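Local coordinates for putative uncharacterized protein (Toxoplasma gondii, PDB 4FBD) that is of unknown function, a conserved protein of the DUF3228 family whose chain folds around two mixed beta-sheets and assembles as a pair of subunits, at residues L106-D111 with L131-P136; A147-L152 with N190-L195; M197-M202 with A224-W229. All blocks are in the same frame, centred on the assembly; numbering follows the deposited sequence.

Contact 1: residues L106-D111 with L131-P136; sequences LPITAD and LTRWFP
The phenyl ring of F135 meets segment 106-111 with one side of its rim: the backbone O of L106 lies at the ring edge, near its plane, 3.8 Å from F135 CE2. The O of P107 and CG1 of I108 approach the same end of the ring obliquely, CG1 standing 4.0 Å from F135 CZ. The slightly positive C-H groups of the rim would suit the L106 carbonyl, although no hydrogen bond joins the two segments. The second flat group is the guanidinium of R133, which takes CD1 of I108 over one face, 3.4 Å above its plane and toward the NH2 side. The methyl lies over the flat, poorly hydrated face, which has no N-H to offer, and leaves the in-plane N-H groups to other partners: NH2 donates to the backbone O of W229, and NH1 bonds with OG of S118 of the second subunit.

Torsions explain the reach. In R133 CG sits between the backbone N and the carbonyl carbon (chi1 65°), and the chain then runs extended to NE, carrying the charge well away from its strand. F135 has CG beside its own backbone N (chi1 -75°), which carries the ring toward L106, F135 CD2 lying 3.9 Å from L106 CB. The ethyl arm of I108 serves both flat groups, CG1 against the ring and its terminal CD1 over the guanidinium.

Strands 105-107 and 130-135 are not sheet neighbours, since strand 232-235 runs between them, bonding through its backbone to L106 and F135. A233 of that strand touches I108 and F135, while Y139 of helix 137-140 meets the F135 ring with planes about 50° apart.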
loop_
_atom_site.group_PDB
_atom_site.type_symbol
_atom_site.label_atom_id
_atom_site.label_comp_id
_atom_site.label_asym_id
_atom_site.label_seq_id
_atom_site.Cartn_x
_atom_site.Cartn_y
_atom_site.Cartn_z
ATOM N N LEU A 106 14.290 7.956 -5.196
ATOM C CA LEU A 106 14.488 8.451 -6.552
ATOM C C LEU A 106 13.152 8.643 -7.261
ATOM O O LEU A 106 12.159 8.004 -6.903
ATOM C CB LEU A 106 15.322 7.460 -7.384
ATOM C CG LEU A 106 16.798 7.294 -7.023
ATOM C CD1 LEU A 106 17.321 5.970 -7.521
ATOM C CD2 LEU A 106 17.634 8.456 -7.558
ATOM N N PRO A 107 13.136 9.515 -8.270
ATOM C CA PRO A 107 11.943 9.740 -9.056
ATOM C C PRO A 107 11.691 8.564 -9.983
ATOM O O PRO A 107 12.638 7.920 -10.455
ATOM C CB PRO A 107 12.248 11.005 -9.881
ATOM C CG PRO A 107 13.705 11.307 -9.700
ATOM C CD PRO A 107 14.204 10.515 -8.523
ATOM N N ILE A 108 10.428 8.269 -10.216
ATOM C CA ILE A 108 10.077 7.193 -11.121
ATOM C C ILE A 108 9.842 7.852 -12.453
ATOM O O ILE A 108 9.015 8.740 -12.529
ATOM C CB ILE A 108 8.803 6.484 -10.653
ATOM C CG1 ILE A 108 9.035 5.862 -9.273
ATOM C CG2 ILE A 108 8.440 5.383 -11.616
ATOM C CD1 ILE A 108 7.754 5.584 -8.518
ATOM N N THR A 109 10.588 7.462 -13.481
ATOM C CA THR A 109 10.408 8.025 -14.824
ATOM C C THR A 109 9.992 6.930 -15.800
ATOM O O THR A 109 9.977 5.756 -15.449
ATOM C CB THR A 109 11.691 8.590 -15.353
ATOM O OG1 THR A 109 12.618 7.518 -15.522
ATOM C CG2 THR A 109 12.287 9.641 -14.383
ATOM N N ALA A 110 9.666 7.309 -17.037
ATOM C CA ALA A 110 9.286 6.316 -18.037
ATOM C C ALA A 110 10.484 5.398 -18.333
ATOM O O ALA A 110 10.301 4.236 -18.640
ATOM C CB ALA A 110 8.770 6.980 -19.347
ATOM N N ASP A 111 11.702 5.921 -18.219
ATOM C CA ASP A 111 12.872 5.130 -18.501
ATOM C C ASP A 111 13.310 4.204 -17.374
ATOM O O ASP A 111 13.967 3.190 -17.650
ATOM C CB ASP A 111 14.046 6.036 -18.919
ATOM C CG ASP A 111 13.856 6.633 -20.324
ATOM O OD1 ASP A 111 12.809 6.363 -20.968
ATOM O OD2 ASP A 111 14.742 7.375 -20.785
ATOM N N LEU A 131 2.948 -4.490 1.264
ATOM C CA LEU A 131 3.442 -4.311 -0.079
ATOM C C LEU A 131 4.267 -3.028 -0.133
ATOM O O LEU A 131 3.840 -1.990 0.303
ATOM C CB LEU A 131 2.284 -4.246 -1.069
ATOM C CG LEU A 131 2.671 -4.246 -2.556
ATOM C CD1 LEU A 131 3.544 -5.419 -2.875
ATOM C CD2 LEU A 131 1.436 -4.261 -3.453
ATOM N N THR A 132 5.445 -3.129 -0.706
ATOM C CA THR A 132 6.384 -2.018 -0.764
ATOM C C THR A 132 7.066 -2.102 -2.098
ATOM O O THR A 132 7.193 -3.205 -2.644
ATOM C CB THR A 132 7.446 -2.221 0.326
ATOM O OG1 THR A 132 6.775 -2.468 1.578
ATOM C CG2 THR A 132 8.358 -1.020 0.455
ATOM N N ARG A 133 7.463 -0.954 -2.656
ATOM C CA ARG A 133 8.221 -0.970 -3.910
ATOM C C ARG A 133 9.472 -0.145 -3.758
ATOM O O ARG A 133 9.510 0.846 -3.001
ATOM C CB ARG A 133 7.404 -0.475 -5.078
ATOM C CG ARG A 133 6.979 0.952 -5.062
ATOM C CD ARG A 133 6.226 1.250 -6.320
ATOM N NE ARG A 133 5.769 2.638 -6.376
ATOM C CZ ARG A 133 5.095 3.164 -7.390
ATOM N NH1 ARG A 133 4.805 2.449 -8.447
ATOM N NH2 ARG A 133 4.715 4.435 -7.344
ATOM N N TRP A 134 10.489 -0.517 -4.501
ATOM C CA TRP A 134 11.754 0.166 -4.406
ATOM C C TRP A 134 12.626 -0.021 -5.636
ATOM O O TRP A 134 12.404 -0.908 -6.437
ATOM C CB TRP A 134 12.511 -0.387 -3.201
ATOM C CG TRP A 134 12.823 -1.849 -3.373
ATOM C CD1 TRP A 134 13.916 -2.366 -3.971
ATOM C CD2 TRP A 134 12.018 -2.974 -2.979
ATOM N NE1 TRP A 134 13.863 -3.738 -3.972
ATOM C CE2 TRP A 134 12.711 -4.139 -3.366
ATOM C CE3 TRP A 134 10.798 -3.108 -2.325
ATOM C CZ2 TRP A 134 12.217 -5.419 -3.138
ATOM C CZ3 TRP A 134 10.305 -4.400 -2.081
ATOM C CH2 TRP A 134 11.012 -5.527 -2.491
ATOM N N PHE A 135 13.623 0.836 -5.756
ATOM C CA PHE A 135 14.659 0.706 -6.784
ATOM C C PHE A 135 15.817 0.010 -6.096
ATOM O O PHE A 135 16.279 0.444 -5.042
ATOM C CB PHE A 135 15.194 2.053 -7.269
ATOM C CG PHE A 135 14.280 2.779 -8.173
ATOM C CD1 PHE A 135 14.055 2.326 -9.433
ATOM C CD2 PHE A 135 13.696 3.963 -7.784
ATOM C CE1 PHE A 135 13.209 3.006 -10.306
ATOM C CE2 PHE A 135 12.879 4.652 -8.640
ATOM C CZ PHE A 135 12.623 4.172 -9.906
ATOM N N PRO A 136 16.306 -1.059 -6.697
ATOM C CA PRO A 136 17.438 -1.739 -6.126
ATOM C C PRO A 136 18.725 -0.986 -6.396
ATOM O O PRO A 136 18.752 -0.073 -7.228
ATOM C CB PRO A 136 17.438 -3.101 -6.810
ATOM C CG PRO A 136 16.431 -3.059 -7.861
ATOM C CD PRO A 136 15.663 -1.799 -7.788
#

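Contact 2: residues A147-L152 with N190-L195; sequences AAFLDL and NEKYSL
F149 and K192 form a CH-pi contact that, with one side-chain-to-backbone hydrogen bond, lays the loop after strand 181-189 along the start of strand 149-156. The two segments run in nearly the same direction. CG of K192 lies 4.1 Å from the centroid of the F149 ring, 21° off its normal, and A148 CB stands over the opposite face. Lysine suits this place because its long methylene chain offers apolar hydrogens to the ring. Bends at chi2 and chi4 then bring the ammonium back toward the rim, with NZ 3.7 Å from F149 CE1. At another part of the rim the backbone O of N190 lies near the ring plane.

The hydrogen bond is accepted by N190, whose CG stands beside its own backbone N, letting the amide reach across. Its OD1 takes the backbone N-H of A148 at an N to OD1 distance of 2.7 Å, with an N-H...O angle of 157° and the donor tilted 20° from the carbonyl plane. Asparagine suits the place because its amide carries a carbonyl acceptor on a short side chain, and the small A147 and A148 leave OD1 room to come close.

Farther along, where D151 only grazes S194, a water joins the segments: it donates to OD2 of D151 at 2.8 Å and accepts from the backbone N of L195, while OD1 of D151 is bonded to H92. Both carboxylate oxygens therefore have partners in this buried position. Strand 149-156 lies between strands 90-96 and 181-189, its backbone bonding to both, and Y94 of the former touches K192 and D151. Y193 and L195 of the loop touch Y228 of helix 219-229.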
loop_
_atom_site.group_PDB
_atom_site.type_symbol
_atom_site.label_atom_id
_atom_site.label_comp_id
_atom_site.label_asym_id
_atom_site.label_seq_id
_atom_site.Cartn_x
_atom_site.Cartn_y
_atom_site.Cartn_z
ATOM N N ALA A 147 21.620 15.368 -2.542
ATOM C CA ALA A 147 20.341 16.087 -2.477
ATOM C C ALA A 147 20.575 17.560 -2.339
ATOM O O ALA A 147 21.592 17.991 -1.835
ATOM C CB ALA A 147 19.519 15.595 -1.293
ATOM N N ALA A 148 19.591 18.329 -2.756
ATOM C CA ALA A 148 19.630 19.759 -2.673
ATOM C C ALA A 148 19.696 20.285 -1.225
ATOM O O ALA A 148 20.400 21.277 -0.934
ATOM C CB ALA A 148 18.421 20.305 -3.376
ATOM N N PHE A 149 19.014 19.600 -0.308
ATOM C CA PHE A 149 18.927 20.076 1.068
ATOM C C PHE A 149 19.030 19.017 2.136
ATOM O O PHE A 149 18.979 17.834 1.862
ATOM C CB PHE A 149 17.555 20.728 1.293
ATOM C CG PHE A 149 17.202 21.773 0.286
ATOM C CD1 PHE A 149 17.791 23.027 0.335
ATOM C CD2 PHE A 149 16.237 21.519 -0.689
ATOM C CE1 PHE A 149 17.455 24.005 -0.607
ATOM C CE2 PHE A 149 15.899 22.487 -1.632
ATOM C CZ PHE A 149 16.501 23.724 -1.593
ATOM N N LEU A 150 19.191 19.492 3.369
ATOM C CA LEU A 150 19.151 18.671 4.554
ATOM C C LEU A 150 18.011 19.217 5.413
ATOM O O LEU A 150 17.958 20.425 5.684
ATOM C CB LEU A 150 20.460 18.749 5.342
ATOM C CG LEU A 150 21.700 18.285 4.585
ATOM C CD1 LEU A 150 22.933 18.554 5.397
ATOM C CD2 LEU A 150 21.563 16.800 4.191
ATOM N N ASP A 151 17.079 18.345 5.791
ATOM C CA ASP A 151 15.998 18.707 6.673
ATOM C C ASP A 151 16.603 18.337 8.013
ATOM O O ASP A 151 16.882 17.153 8.265
ATOM C CB ASP A 151 14.752 17.882 6.367
ATOM C CG ASP A 151 13.493 18.388 7.082
ATOM O OD1 ASP A 151 13.573 19.375 7.847
ATOM O OD2 ASP A 151 12.399 17.788 6.845
ATOM N N LEU A 152 16.890 19.341 8.835
ATOM C CA LEU A 152 17.464 19.110 10.152
ATOM C C LEU A 152 16.326 19.076 11.141
ATOM O O LEU A 152 15.571 20.058 11.267
ATOM C CB LEU A 152 18.434 20.206 10.526
ATOM C CG LEU A 152 19.624 20.428 9.592
ATOM C CD1 LEU A 152 20.477 21.634 10.100
ATOM C CD2 LEU A 152 20.430 19.150 9.455
ATOM N N ASN A 190 15.431 16.594 -1.757
ATOM C CA ASN A 190 15.450 17.658 -2.746
ATOM C C ASN A 190 14.294 18.588 -2.581
ATOM O O ASN A 190 14.258 19.605 -3.202
ATOM C CB ASN A 190 15.457 17.053 -4.157
ATOM C CG ASN A 190 16.752 16.302 -4.437
ATOM O OD1 ASN A 190 17.835 16.848 -4.260
ATOM N ND2 ASN A 190 16.648 15.063 -4.891
ATOM N N GLU A 191 13.347 18.242 -1.722
ATOM C CA GLU A 191 12.205 19.087 -1.501
ATOM C C GLU A 191 12.382 19.920 -0.213
ATOM O O GLU A 191 12.975 19.452 0.773
ATOM C CB GLU A 191 10.937 18.245 -1.391
ATOM C CG GLU A 191 10.644 17.339 -2.599
ATOM C CD GLU A 191 11.396 16.026 -2.582
ATOM O OE1 GLU A 191 11.983 15.649 -1.542
ATOM O OE2 GLU A 191 11.372 15.352 -3.610
ATOM N N LYS A 192 11.872 21.144 -0.259
ATOM C CA LYS A 192 11.878 22.108 0.854
ATOM C C LYS A 192 10.605 21.978 1.702
ATOM O O LYS A 192 10.038 22.971 2.103
ATOM C CB LYS A 192 11.961 23.546 0.304
ATOM C CG LYS A 192 13.251 24.364 0.513
ATOM C CD LYS A 192 13.221 25.107 1.884
ATOM C CE LYS A 192 14.143 26.358 1.949
ATOM N NZ LYS A 192 15.595 26.077 1.763
ATOM N N TYR A 193 10.138 20.752 1.936
ATOM C CA TYR A 193 8.986 20.519 2.797
ATOM C C TYR A 193 9.098 19.110 3.387
ATOM O O TYR A 193 9.900 18.304 2.917
ATOM C CB TYR A 193 7.647 20.793 2.068
ATOM C CG TYR A 193 7.383 19.924 0.863
ATOM C CD1 TYR A 193 7.843 20.289 -0.411
ATOM C CD2 TYR A 193 6.679 18.740 0.986
ATOM C CE1 TYR A 193 7.618 19.477 -1.522
ATOM C CE2 TYR A 193 6.448 17.913 -0.128
ATOM C CZ TYR A 193 6.914 18.293 -1.368
ATOM O OH TYR A 193 6.666 17.492 -2.448
ATOM N N SER A 194 8.374 18.847 4.470
ATOM C CA SER A 194 8.406 17.534 5.128
ATOM C C SER A 194 7.941 16.490 4.148
ATOM O O SER A 194 6.850 16.569 3.617
ATOM C CB SER A 194 7.489 17.485 6.346
ATOM O OG SER A 194 7.953 18.328 7.392
ATOM N N LEU A 195 8.767 15.499 3.900
ATOM C CA LEU A 195 8.380 14.493 2.950
ATOM C C LEU A 195 7.270 13.650 3.607
ATOM O O LEU A 195 7.405 13.228 4.769
ATOM C CB LEU A 195 9.594 13.669 2.584
ATOM C CG LEU A 195 9.853 13.574 1.093
ATOM C CD1 LEU A 195 9.905 15.008 0.498
ATOM C CD2 LEU A 195 11.147 12.820 0.842
HETATM O O HOH W 1 11.297 15.663 5.416
#

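Contact 3: residues M197-M202 with A224-W229; sequences MAPITM and ASVAYW
With its OG swung anti to the backbone N (chi1 168°), S225 points its hydroxyl at the backbone O of M197 and donates to it. The bond is short, 2.5 Å from S225 OG to M197 O, and lies close to the line of the carbonyl, whose C=O...OG angle is 160°. A small hydroxyl suits this spot because the proline ring crowds in beside it: CD of P199 is 3.3 Å from S225 OG. V226 sets CG2 beside its backbone N, where it meets CG of P199 at 3.8 Å, the two side chains crossing at about a right angle. From the next turn W229 brings its indole against P199, CD1 to CD at 3.8 Å, while its NE1 is bonded to the O of P196. SD of M202 lies 3.9 Å from CB of S225.

Y120 of the second subunit packs on P199, V226 and W229. A198 is the N-cap of helix 199-204, and P199 takes the first helical position, where a proline costs no backbone bond. An N-cap residue followed by proline in the first turn is a common way for a helix to begin, and here that start packs on the end of helix 219-229 at the subunit interface.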
loop_
_atom_site.group_PDB
_atom_site.type_symbol
_atom_site.label_atom_id
_atom_site.label_comp_id
_atom_site.label_asym_id
_atom_site.label_seq_id
_atom_site.Cartn_x
_atom_site.Cartn_y
_atom_site.Cartn_z
ATOM N N MET A 197 4.962 10.671 4.837
ATOM C CA MET A 197 5.257 9.287 5.144
ATOM C C MET A 197 4.554 8.464 4.063
ATOM O O MET A 197 3.688 8.985 3.351
ATOM C CB MET A 197 4.769 8.898 6.544
ATOM C CG MET A 197 3.269 8.772 6.702
ATOM S SD MET A 197 2.700 8.616 8.443
ATOM C CE MET A 197 3.054 10.264 9.060
ATOM N N ALA A 198 4.930 7.194 3.951
ATOM C CA ALA A 198 4.361 6.314 2.974
ATOM C C ALA A 198 2.887 6.130 3.269
ATOM O O ALA A 198 2.488 6.091 4.411
ATOM C CB ALA A 198 5.067 4.970 2.995
ATOM N N PRO A 199 2.075 5.981 2.220
ATOM C CA PRO A 199 0.631 5.750 2.390
ATOM C C PRO A 199 0.328 4.586 3.331
ATOM O O PRO A 199 -0.551 4.690 4.151
ATOM C CB PRO A 199 0.167 5.417 0.960
ATOM C CG PRO A 199 1.118 6.184 0.094
ATOM C CD PRO A 199 2.450 6.043 0.792
ATOM N N ILE A 200 1.076 3.499 3.213
ATOM C CA ILE A 200 0.843 2.333 4.041
ATOM C C ILE A 200 1.145 2.652 5.494
ATOM O O ILE A 200 0.450 2.190 6.390
ATOM C CB ILE A 200 1.652 1.103 3.543
ATOM C CG1 ILE A 200 1.253 -0.159 4.308
ATOM C CG2 ILE A 200 3.161 1.330 3.667
ATOM C CD1 ILE A 200 -0.170 -0.619 4.050
ATOM N N THR A 201 2.150 3.474 5.734
ATOM C CA THR A 201 2.510 3.813 7.103
ATOM C C THR A 201 1.320 4.512 7.715
ATOM O O THR A 201 0.981 4.256 8.859
ATOM C CB THR A 201 3.770 4.713 7.168
ATOM O OG1 THR A 201 4.842 4.106 6.432
ATOM C CG2 THR A 201 4.232 4.944 8.609
ATOM N N MET A 202 0.654 5.373 6.941
ATOM C CA MET A 202 -0.525 6.091 7.453
ATOM C C MET A 202 -1.656 5.133 7.810
ATOM O O MET A 202 -2.320 5.309 8.838
ATOM C CB MET A 202 -1.036 7.124 6.456
ATOM C CG MET A 202 -0.054 8.269 6.177
ATOM S SD MET A 202 -0.790 9.559 5.139
ATOM C CE MET A 202 -2.313 9.820 6.065
ATOM N N ALA A 224 -2.329 13.321 -0.401
ATOM C CA ALA A 224 -1.068 14.036 -0.590
ATOM C C ALA A 224 0.109 13.058 -0.592
ATOM O O ALA A 224 1.033 13.141 -1.429
ATOM C CB ALA A 224 -0.880 15.077 0.525
ATOM N N SER A 225 0.093 12.149 0.365
ATOM C CA SER A 225 1.150 11.160 0.458
ATOM C C SER A 225 1.166 10.298 -0.802
ATOM O O SER A 225 2.214 10.135 -1.445
ATOM C CB SER A 225 0.995 10.332 1.703
ATOM O OG SER A 225 1.850 9.223 1.625
ATOM N N VAL A 226 0.008 9.798 -1.212
ATOM C CA VAL A 226 -0.069 9.018 -2.454
ATOM C C VAL A 226 0.484 9.801 -3.668
ATOM O O VAL A 226 1.221 9.247 -4.490
ATOM C CB VAL A 226 -1.478 8.621 -2.754
ATOM C CG1 VAL A 226 -1.590 8.095 -4.229
ATOM C CG2 VAL A 226 -1.952 7.582 -1.711
ATOM N N ALA A 227 0.117 11.073 -3.794
ATOM C CA ALA A 227 0.625 11.903 -4.926
ATOM C C ALA A 227 2.138 11.918 -4.971
ATOM O O ALA A 227 2.721 11.866 -6.035
ATOM C CB ALA A 227 0.135 13.324 -4.825
ATOM N N TYR A 228 2.774 11.985 -3.815
ATOM C CA TYR A 228 4.232 11.984 -3.791
ATOM C C TYR A 228 4.784 10.625 -4.179
ATOM O O TYR A 228 5.643 10.537 -5.060
ATOM C CB TYR A 228 4.816 12.375 -2.417
ATOM C CG TYR A 228 6.330 12.526 -2.502
ATOM C CD1 TYR A 228 6.903 13.717 -2.916
ATOM C CD2 TYR A 228 7.163 11.491 -2.227
ATOM C CE1 TYR A 228 8.265 13.862 -3.031
ATOM C CE2 TYR A 228 8.558 11.633 -2.334
ATOM C CZ TYR A 228 9.092 12.832 -2.736
ATOM O OH TYR A 228 10.452 13.005 -2.882
ATOM N N TRP A 229 4.253 9.571 -3.554
ATOM C CA TRP A 229 4.780 8.229 -3.738
ATOM C C TRP A 229 4.425 7.564 -5.054
ATOM O O TRP A 229 5.042 6.566 -5.407
ATOM C CB TRP A 229 4.559 7.362 -2.477
ATOM C CG TRP A 229 5.366 7.948 -1.339
ATOM C CD1 TRP A 229 4.897 8.678 -0.305
ATOM C CD2 TRP A 229 6.799 7.922 -1.187
ATOM N NE1 TRP A 229 5.937 9.088 0.512
ATOM C CE2 TRP A 229 7.113 8.644 -0.016
ATOM C CE3 TRP A 229 7.837 7.352 -1.919
ATOM C CZ2 TRP A 229 8.422 8.803 0.444
ATOM C CZ3 TRP A 229 9.141 7.524 -1.477
ATOM C CH2 TRP A 229 9.420 8.243 -0.287
#

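How the contacts relate
From the N terminus the three contacts follow one another in series, neither nesting nor crossing. Contact 1 closes the short loop between strands 105-107 and 130-135, which includes strand 117-121, within the four-stranded sheet. Contact 2 then spans helix 157-166 and strand 181-189 to close a longer excursion at the five-stranded sheet. Contact 3 closes the connection from helix 199-204 to helix 219-229, bringing its two ends together. It touches contact 1 through the R133-W229 bond, and contact 2 through E191 OE2, which lies 2.6 Å from OH of Y228, probably a hydrogen bond. Helix 219-229 thus ties strand 130-135 to the loop that leaves strand 181-189, and contacts 1 and 3 both reach the second subunit.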